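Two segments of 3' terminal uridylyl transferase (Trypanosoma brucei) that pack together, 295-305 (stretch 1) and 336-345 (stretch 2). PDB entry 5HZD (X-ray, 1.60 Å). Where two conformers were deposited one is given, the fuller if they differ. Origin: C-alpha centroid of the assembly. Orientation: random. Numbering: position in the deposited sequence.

Stretch 1, residues 295-305: RNSTLLRKYLL
Stretch 2 336-345: SYAINIMWIY

Two helices running in roughly the same direction can be joined almost entirely by side-chain contact when their axes stand well apart, and this pair from the 3' terminal uridylyl transferase of Trypanosoma brucei is a clear example. Stretch 1 is helical from its first residue, in a helix that begins earlier in the chain; stretch 2 is helical throughout, in a helix that continues beyond it. Phi is near -60° to -75° and psi mostly between -35° and -48°, relaxing to -20° at Leu 304. Each is held by i to i+4 bonds such as Leu 304 N to Leu 300 O (2.8 Å) and Ile 344 N to Asn 340 O (2.8 Å). The N-to-C directions differ by 33°, and the axes approach to 11.0 Å. The register pairs Asn 296 with Tyr 337, Leu 300 with Asn 340 and Tyr 303 with Ile 344, with CA-CA distances of 8.6, 7.8 and 7.1 Å, so the backbones draw closer toward their C-terminal ends. The contact buries 455 Å², counting both sides.

Apolar packing does most of the work. Leu 300 and Leu 304, one turn apart, share the mt rotamer; their CB atoms leave sideways, but their ends come nearer the partner helix. Leu 300 CD2 lies 3.7 Å from Ile 344 CD1, while its CD1 lies 3.9 Å from Tyr 337 CD1, near the plane of that ring at its edge. The same CD1 also abuts the amide of Asn 340, a van der Waals contact of 3.9 Å from Leu 300 CD1 to Asn 340 ND2. Leu 304 CD2 reaches both Ile 344 CG1 (3.9 Å) and Trp 343 CD1 (4.0 Å), meeting the indole at its edge. Ile 344 (chi1 -70°, chi2 166°) points toward stretch 1 and touches Leu 300, Tyr 303 and Leu 304.

One aromatic contact is a CH-pi interaction. Tyr 303, with chi1 -88° and chi2 -66°, presents a ring face to Ile 344 CG2, which sits 3.5 Å from the Tyr 303 ring centroid and 13° off its normal. The methyl thus lies almost squarely over the pi cloud; its closest ring atom is Tyr 303 CD1, 3.4 Å from Ile 344 CG2.

The polar contact is at the N-terminal end and is water-mediated. Tyr 337 (chi1 -173°, chi2 49°) directs its CA-to-CB bond toward stretch 1, and its side chain reaches across to Asn 296, which (chi1 -74°, chi2 3°) places ND2 over one face of its ring. A water donates a hydrogen bond to Asn 296 OD1 at 3.0 Å and is hydrogen-bonded to Tyr 337 OH at 2.8 Å. It thereby bridges Asn 296 OD1 and Tyr 337 OH, which are themselves 3.5 Å apart.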

ATOM      1  N   ARG A 295       8.769  -0.415  -7.227  1.00 14.52           N
ATOM      2  CA  ARG A 295       8.626  -1.280  -8.389  1.00 12.30           C
ATOM      3  C   ARG A 295       7.341  -2.097  -8.294  1.00 12.17           C
ATOM      4  O   ARG A 295       6.625  -2.240  -9.308  1.00 14.65           O
ATOM      5  CB  ARG A 295       9.831  -2.202  -8.491  1.00 14.54           C
ATOM      6  CG  ARG A 295       9.985  -2.785  -9.887  1.00 14.23           C
ATOM      7  CD  ARG A 295      11.141  -3.759  -9.906  1.00 15.04           C
ATOM      8  NE  ARG A 295      11.514  -4.164 -11.247  1.00 15.26           N
ATOM      9  CZ  ARG A 295      12.438  -5.088 -11.477  1.00 18.16           C
ATOM     10  NH1 ARG A 295      13.052  -5.650 -10.425  1.00 18.89           N
ATOM     11  NH2 ARG A 295      12.751  -5.436 -12.734  1.00 18.08           N
ATOM     12  N   ASN A 296       7.046  -2.619  -7.102  1.00 13.10           N
ATOM     13  CA  ASN A 296       5.831  -3.416  -6.904  1.00 12.99           C
ATOM     14  C   ASN A 296       4.603  -2.564  -7.238  1.00 14.09           C
ATOM     15  O   ASN A 296       3.698  -3.007  -7.960  1.00 13.19           O
ATOM     16  CB  ASN A 296       5.703  -3.874  -5.460  1.00 14.16           C
ATOM     17  CG  ASN A 296       6.653  -4.985  -5.111  1.00 18.18           C
ATOM     18  OD1 ASN A 296       7.464  -5.406  -5.917  1.00 21.28           O
ATOM     19  ND2 ASN A 296       6.539  -5.476  -3.878  1.00 24.28           N
ATOM     20  N   SER A 297       4.557  -1.335  -6.726  1.00 13.42           N
ATOM     21  CA  SER A 297       3.376  -0.485  -6.940  1.00 12.20           C
ATOM     22  C   SER A 297       3.239  -0.103  -8.415  1.00 11.36           C
ATOM     23  O   SER A 297       2.128  -0.020  -8.948  1.00 12.17           O
ATOM     24  CB  SER A 297       3.456   0.786  -6.074  1.00 12.70           C
ATOM     25  OG  SER A 297       3.437   0.462  -4.690  1.00 13.51           O
ATOM     26  N   THR A 298       4.359   0.101  -9.098  1.00 12.32           N
ATOM     27  CA  THR A 298       4.346   0.504 -10.486  1.00 12.08           C
ATOM     28  C   THR A 298       3.861  -0.664 -11.357  1.00 14.50           C
ATOM     29  O   THR A 298       3.094  -0.453 -12.305  1.00 13.97           O
ATOM     30  CB  THR A 298       5.746   0.982 -10.896  1.00 14.48           C
ATOM     31  OG1 THR A 298       6.121   2.077 -10.046  1.00 16.02           O
ATOM     32  CG2 THR A 298       5.755   1.430 -12.335  1.00 16.80           C
ATOM     33  N   LEU A 299       4.232  -1.894 -11.004  1.00 12.24           N
ATOM     34  CA  LEU A 299       3.695  -3.060 -11.731  1.00 14.87           C
ATOM     35  C   LEU A 299       2.170  -3.155 -11.563  1.00 13.44           C
ATOM     36  O   LEU A 299       1.440  -3.362 -12.560  1.00 13.01           O
ATOM     37  CB  LEU A 299       4.330  -4.346 -11.190  1.00 12.60           C
ATOM     38  CG  LEU A 299       3.806  -5.639 -11.846  1.00 14.03           C
ATOM     39  CD1 LEU A 299       4.015  -5.628 -13.349  1.00 15.39           C
ATOM     40  CD2 LEU A 299       4.501  -6.841 -11.173  1.00 14.66           C
ATOM     41  N   LEU A 300       1.705  -2.985 -10.319  1.00 12.18           N
ATOM     42  CA  LEU A 300       0.265  -3.017 -10.054  1.00 12.21           C
ATOM     43  C   LEU A 300      -0.425  -1.946 -10.859  1.00 10.80           C
ATOM     44  O   LEU A 300      -1.457  -2.220 -11.463  1.00 12.24           O
ATOM     45  CB  LEU A 300      -0.074  -2.847  -8.561  1.00 10.71           C
ATOM     46  CG  LEU A 300       0.412  -3.975  -7.630  1.00 14.99           C
ATOM     47  CD1 LEU A 300      -0.006  -3.693  -6.235  1.00 16.92           C
ATOM     48  CD2 LEU A 300      -0.185  -5.319  -8.052  1.00 17.64           C
ATOM     49  N   ARG A 301       0.131  -0.729 -10.887  1.00 10.87           N
ATOM     50  CA  ARG A 301      -0.540   0.368 -11.591  0.67 11.06           C
ATOM     51  C   ARG A 301      -0.742   0.066 -13.068  1.00 11.37           C
ATOM     52  O   ARG A 301      -1.840   0.302 -13.629  1.00 13.17           O
ATOM     53  CB  ARG A 301       0.255   1.662 -11.414  0.67 12.50           C
ATOM     54  CG  ARG A 301      -0.478   2.870 -11.913  0.67 11.62           C
ATOM     55  CD  ARG A 301       0.407   4.098 -11.819  0.67 13.02           C
ATOM     56  NE  ARG A 301      -0.241   5.192 -12.535  0.67 19.55           N
ATOM     57  CZ  ARG A 301      -0.107   5.443 -13.846  0.67 16.31           C
ATOM     58  NH1 ARG A 301       0.701   4.711 -14.618  0.67 22.76           N
ATOM     59  NH2 ARG A 301      -0.785   6.443 -14.392  0.67 17.68           N
ATOM     60  N   LYS A 302       0.277  -0.487 -13.717  1.00 11.53           N
ATOM     61  CA  LYS A 302       0.184  -0.789 -15.136  1.00 13.41           C
ATOM     62  C   LYS A 302      -0.932  -1.801 -15.408  1.00 13.08           C
ATOM     63  O   LYS A 302      -1.771  -1.596 -16.298  1.00 14.02           O
ATOM     64  CB  LYS A 302       1.537  -1.303 -15.613  1.00 15.09           C
ATOM     65  CG  LYS A 302       1.637  -1.445 -17.101  1.00 17.36           C
ATOM     66  CD  LYS A 302       3.093  -1.692 -17.506  1.00 22.46           C
ATOM     67  CE  LYS A 302       3.234  -1.861 -19.012  1.00 29.00           C
ATOM     68  NZ  LYS A 302       2.863  -0.637 -19.795  1.00 30.25           N
ATOM     69  N   TYR A 303      -0.982  -2.866 -14.615  1.00 11.78           N
ATOM     70  CA  TYR A 303      -2.081  -3.813 -14.750  1.00 12.08           C
ATOM     71  C   TYR A 303      -3.455  -3.212 -14.435  1.00 12.69           C
ATOM     72  O   TYR A 303      -4.417  -3.398 -15.198  1.00 14.39           O
ATOM     73  CB  TYR A 303      -1.836  -5.007 -13.819  1.00 11.34           C
ATOM     74  CG  TYR A 303      -1.018  -6.119 -14.423  1.00 11.53           C
ATOM     75  CD1 TYR A 303      -1.524  -6.863 -15.495  1.00 12.14           C
ATOM     76  CD2 TYR A 303       0.201  -6.494 -13.877  1.00 11.48           C
ATOM     77  CE1 TYR A 303      -0.811  -7.949 -16.022  1.00 12.02           C
ATOM     78  CE2 TYR A 303       0.929  -7.593 -14.420  1.00 11.72           C
ATOM     79  CZ  TYR A 303       0.395  -8.295 -15.477  1.00 13.28           C
ATOM     80  OH  TYR A 303       1.096  -9.386 -15.980  1.00 14.55           O
ATOM     81  N   LEU A 304      -3.563  -2.506 -13.319  1.00 11.26           N
ATOM     82  CA  LEU A 304      -4.900  -2.122 -12.856  1.00 11.40           C
ATOM     83  C   LEU A 304      -5.504  -0.981 -13.666  1.00 11.50           C
ATOM     84  O   LEU A 304      -6.727  -0.810 -13.688  1.00 13.48           O
ATOM     85  CB  LEU A 304      -4.842  -1.772 -11.371  1.00 11.47           C
ATOM     86  CG  LEU A 304      -4.478  -2.951 -10.461  1.00 13.05           C
ATOM     87  CD1 LEU A 304      -4.516  -2.485  -9.041  1.00 13.81           C
ATOM     88  CD2 LEU A 304      -5.464  -4.130 -10.638  1.00 14.93           C
ATOM     89  N   LEU A 305      -4.680  -0.221 -14.367  1.00 12.83           N
ATOM     90  CA  LEU A 305      -5.221   0.799 -15.268  1.00 13.02           C
ATOM     91  C   LEU A 305      -5.671   0.243 -16.621  1.00 14.56           C
ATOM     92  O   LEU A 305      -6.252   0.964 -17.446  1.00 18.10           O
ATOM     93  CB  LEU A 305      -4.198   1.921 -15.492  1.00 13.85           C
ATOM     94  CG  LEU A 305      -3.978   2.880 -14.336  1.00 21.69           C
ATOM     95  CD1 LEU A 305      -2.893   3.863 -14.769  1.00 28.14           C
ATOM     96  CD2 LEU A 305      -5.283   3.619 -13.955  1.00 25.15           C
ATOM     97  N   SER A 336      -2.115  -7.966   1.301  1.00 13.46           N
ATOM     98  CA  SER A 336      -2.903  -7.277   0.286  1.00 13.41           C
ATOM     99  C   SER A 336      -2.266  -7.401  -1.090  1.00 13.89           C
ATOM    100  O   SER A 336      -2.968  -7.527  -2.113  1.00 13.61           O
ATOM    101  CB  SER A 336      -3.097  -5.808   0.655  1.00 15.47           C
ATOM    102  OG  SER A 336      -3.916  -5.729   1.828  1.00 18.09           O
ATOM    103  N   TYR A 337      -0.943  -7.395  -1.149  1.00 14.94           N
ATOM    104  CA  TYR A 337      -0.256  -7.583  -2.417  1.00 14.69           C
ATOM    105  C   TYR A 337      -0.621  -8.943  -3.016  1.00 13.79           C
ATOM    106  O   TYR A 337      -0.899  -9.019  -4.215  1.00 12.54           O
ATOM    107  CB  TYR A 337       1.261  -7.500  -2.188  1.00 16.15           C
ATOM    108  CG  TYR A 337       2.150  -7.509  -3.420  1.00 17.30           C
ATOM    109  CD1 TYR A 337       1.908  -6.673  -4.496  1.00 16.79           C
ATOM    110  CD2 TYR A 337       3.308  -8.284  -3.446  1.00 18.10           C
ATOM    111  CE1 TYR A 337       2.773  -6.650  -5.610  1.00 18.00           C
ATOM    112  CE2 TYR A 337       4.185  -8.261  -4.547  1.00 20.20           C
ATOM    113  CZ  TYR A 337       3.907  -7.445  -5.619  1.00 21.31           C
ATOM    114  OH  TYR A 337       4.781  -7.430  -6.706  1.00 21.93           O
ATOM    115  N   ALA A 338      -0.633  -9.994  -2.203  1.00 12.22           N
ATOM    116  CA  ALA A 338      -0.977 -11.335  -2.709  1.00 12.11           C
ATOM    117  C   ALA A 338      -2.395 -11.361  -3.305  1.00 11.23           C
ATOM    118  O   ALA A 338      -2.648 -12.016  -4.350  1.00 10.86           O
ATOM    119  CB  ALA A 338      -0.858 -12.361  -1.611  1.00 11.78           C
ATOM    120  N   ILE A 339      -3.330 -10.678  -2.646  1.00 10.91           N
ATOM    121  CA  ILE A 339      -4.711 -10.638  -3.146  1.00 10.55           C
ATOM    122  C   ILE A 339      -4.752  -9.910  -4.492  1.00 10.67           C
ATOM    123  O   ILE A 339      -5.436 -10.350  -5.411  1.00 12.07           O
ATOM    124  CB  ILE A 339      -5.675  -9.974  -2.140  1.00 11.45           C
ATOM    125  CG1 ILE A 339      -5.654 -10.706  -0.785  1.00 13.39           C
ATOM    126  CG2 ILE A 339      -7.147  -9.998  -2.676  1.00 10.79           C
ATOM    127  CD1 ILE A 339      -5.949 -12.216  -0.863  1.00 16.12           C
ATOM    128  N   ASN A 340      -4.013  -8.802  -4.633  1.00 11.49           N
ATOM    129  CA  ASN A 340      -3.977  -8.124  -5.931  1.00 11.66           C
ATOM    130  C   ASN A 340      -3.391  -9.033  -7.015  1.00 10.46           C
ATOM    131  O   ASN A 340      -3.852  -9.026  -8.169  1.00 10.57           O
ATOM    132  CB  ASN A 340      -3.152  -6.835  -5.847  1.00 11.42           C
ATOM    133  CG  ASN A 340      -3.950  -5.659  -5.361  1.00 16.51           C
ATOM    134  OD1 ASN A 340      -5.106  -5.488  -5.722  1.00 16.59           O
ATOM    135  ND2 ASN A 340      -3.329  -4.827  -4.530  1.00 17.38           N
ATOM    136  N   ILE A 341      -2.384  -9.846  -6.657  1.00 10.51           N
ATOM    137  CA  ILE A 341      -1.828 -10.768  -7.634  0.77 10.70           C
ATOM    138  C   ILE A 341      -2.869 -11.827  -8.027  1.00 10.85           C
ATOM    139  O   ILE A 341      -2.974 -12.177  -9.212  1.00 11.32           O
ATOM    140  CB  ILE A 341      -0.512 -11.394  -7.146  0.77 10.79           C
ATOM    141  CG1 ILE A 341       0.551 -10.289  -7.068  0.77 12.72           C
ATOM    142  CG2 ILE A 341      -0.056 -12.535  -8.088  0.77 11.07           C
ATOM    143  CD1 ILE A 341       1.756 -10.650  -6.188  0.77 12.48           C
ATOM    144  N   MET A 342      -3.635 -12.334  -7.062  1.00 11.13           N
ATOM    145  CA  MET A 342      -4.706 -13.256  -7.400  1.00 11.01           C
ATOM    146  C   MET A 342      -5.667 -12.622  -8.408  1.00 11.03           C
ATOM    147  O   MET A 342      -6.063 -13.261  -9.371  1.00 11.22           O
ATOM    148  CB  MET A 342      -5.515 -13.672  -6.166  1.00 12.63           C
ATOM    149  CG  MET A 342      -4.744 -14.557  -5.210  1.00 11.87           C
ATOM    150  SD  MET A 342      -5.811 -15.134  -3.878  1.00 15.10           S
ATOM    151  CE  MET A 342      -7.018 -16.116  -4.759  1.00 15.46           C
ATOM    152  N   TRP A 343      -6.071 -11.382  -8.174  1.00 10.88           N
ATOM    153  CA  TRP A 343      -7.027 -10.732  -9.056  1.00 10.95           C
ATOM    154  C   TRP A 343      -6.421 -10.518 -10.427  1.00 11.79           C
ATOM    155  O   TRP A 343      -7.038 -10.828 -11.449  1.00 11.25           O
ATOM    156  CB  TRP A 343      -7.398  -9.400  -8.382  1.00 11.31           C
ATOM    157  CG  TRP A 343      -8.187  -8.398  -9.190  1.00 10.88           C
ATOM    158  CD1 TRP A 343      -7.814  -7.110  -9.453  1.00 10.82           C
ATOM    159  CD2 TRP A 343      -9.532  -8.534  -9.703  1.00 11.09           C
ATOM    160  NE1 TRP A 343      -8.824  -6.452 -10.142  1.00 11.02           N
ATOM    161  CE2 TRP A 343      -9.884  -7.304 -10.291  1.00 13.53           C
ATOM    162  CE3 TRP A 343     -10.450  -9.587  -9.746  1.00 11.70           C
ATOM    163  CZ2 TRP A 343     -11.115  -7.084 -10.895  1.00 11.90           C
ATOM    164  CZ3 TRP A 343     -11.693  -9.358 -10.350  1.00 13.83           C
ATOM    165  CH2 TRP A 343     -11.998  -8.126 -10.938  1.00 11.58           C
ATOM    166  N   ILE A 344      -5.201 -10.012 -10.476  1.00 10.95           N
ATOM    167  CA  ILE A 344      -4.588  -9.731 -11.782  1.00 11.11           C
ATOM    168  C   ILE A 344      -4.324 -11.022 -12.568  1.00 11.36           C
ATOM    169  O   ILE A 344      -4.530 -11.061 -13.785  1.00 11.59           O
ATOM    170  CB  ILE A 344      -3.298  -8.987 -11.594  1.00 11.02           C
ATOM    171  CG1 ILE A 344      -3.646  -7.584 -11.100  1.00 10.94           C
ATOM    172  CG2 ILE A 344      -2.552  -8.881 -12.912  1.00 11.58           C
ATOM    173  CD1 ILE A 344      -2.429  -6.831 -10.535  1.00 11.66           C
ATOM    174  N   TYR A 345      -3.878 -12.075 -11.878  1.00 11.35           N
ATOM    175  CA  TYR A 345      -3.628 -13.350 -12.570  1.00 11.63           C
ATOM    176  C   TYR A 345      -4.910 -13.846 -13.215  1.00 12.61           C
ATOM    177  O   TYR A 345      -4.903 -14.289 -14.369  1.00 12.09           O
ATOM    178  CB  TYR A 345      -3.084 -14.401 -11.595  1.00 11.64           C
ATOM    179  CG  TYR A 345      -2.928 -15.771 -12.192  1.00 12.25           C
ATOM    180  CD1 TYR A 345      -1.836 -16.076 -12.992  1.00 12.92           C
ATOM    181  CD2 TYR A 345      -3.890 -16.758 -11.941  1.00 12.95           C
ATOM    182  CE1 TYR A 345      -1.689 -17.379 -13.556  1.00 12.61           C
ATOM    183  CE2 TYR A 345      -3.749 -18.035 -12.475  1.00 12.43           C
ATOM    184  CZ  TYR A 345      -2.659 -18.325 -13.278  1.00 13.46           C
ATOM    185  OH  TYR A 345      -2.526 -19.579 -13.833  1.00 14.45           O
TER
HETATM  186  O   HOH W   1       7.285  -8.378  -6.072  1.00 22.74           O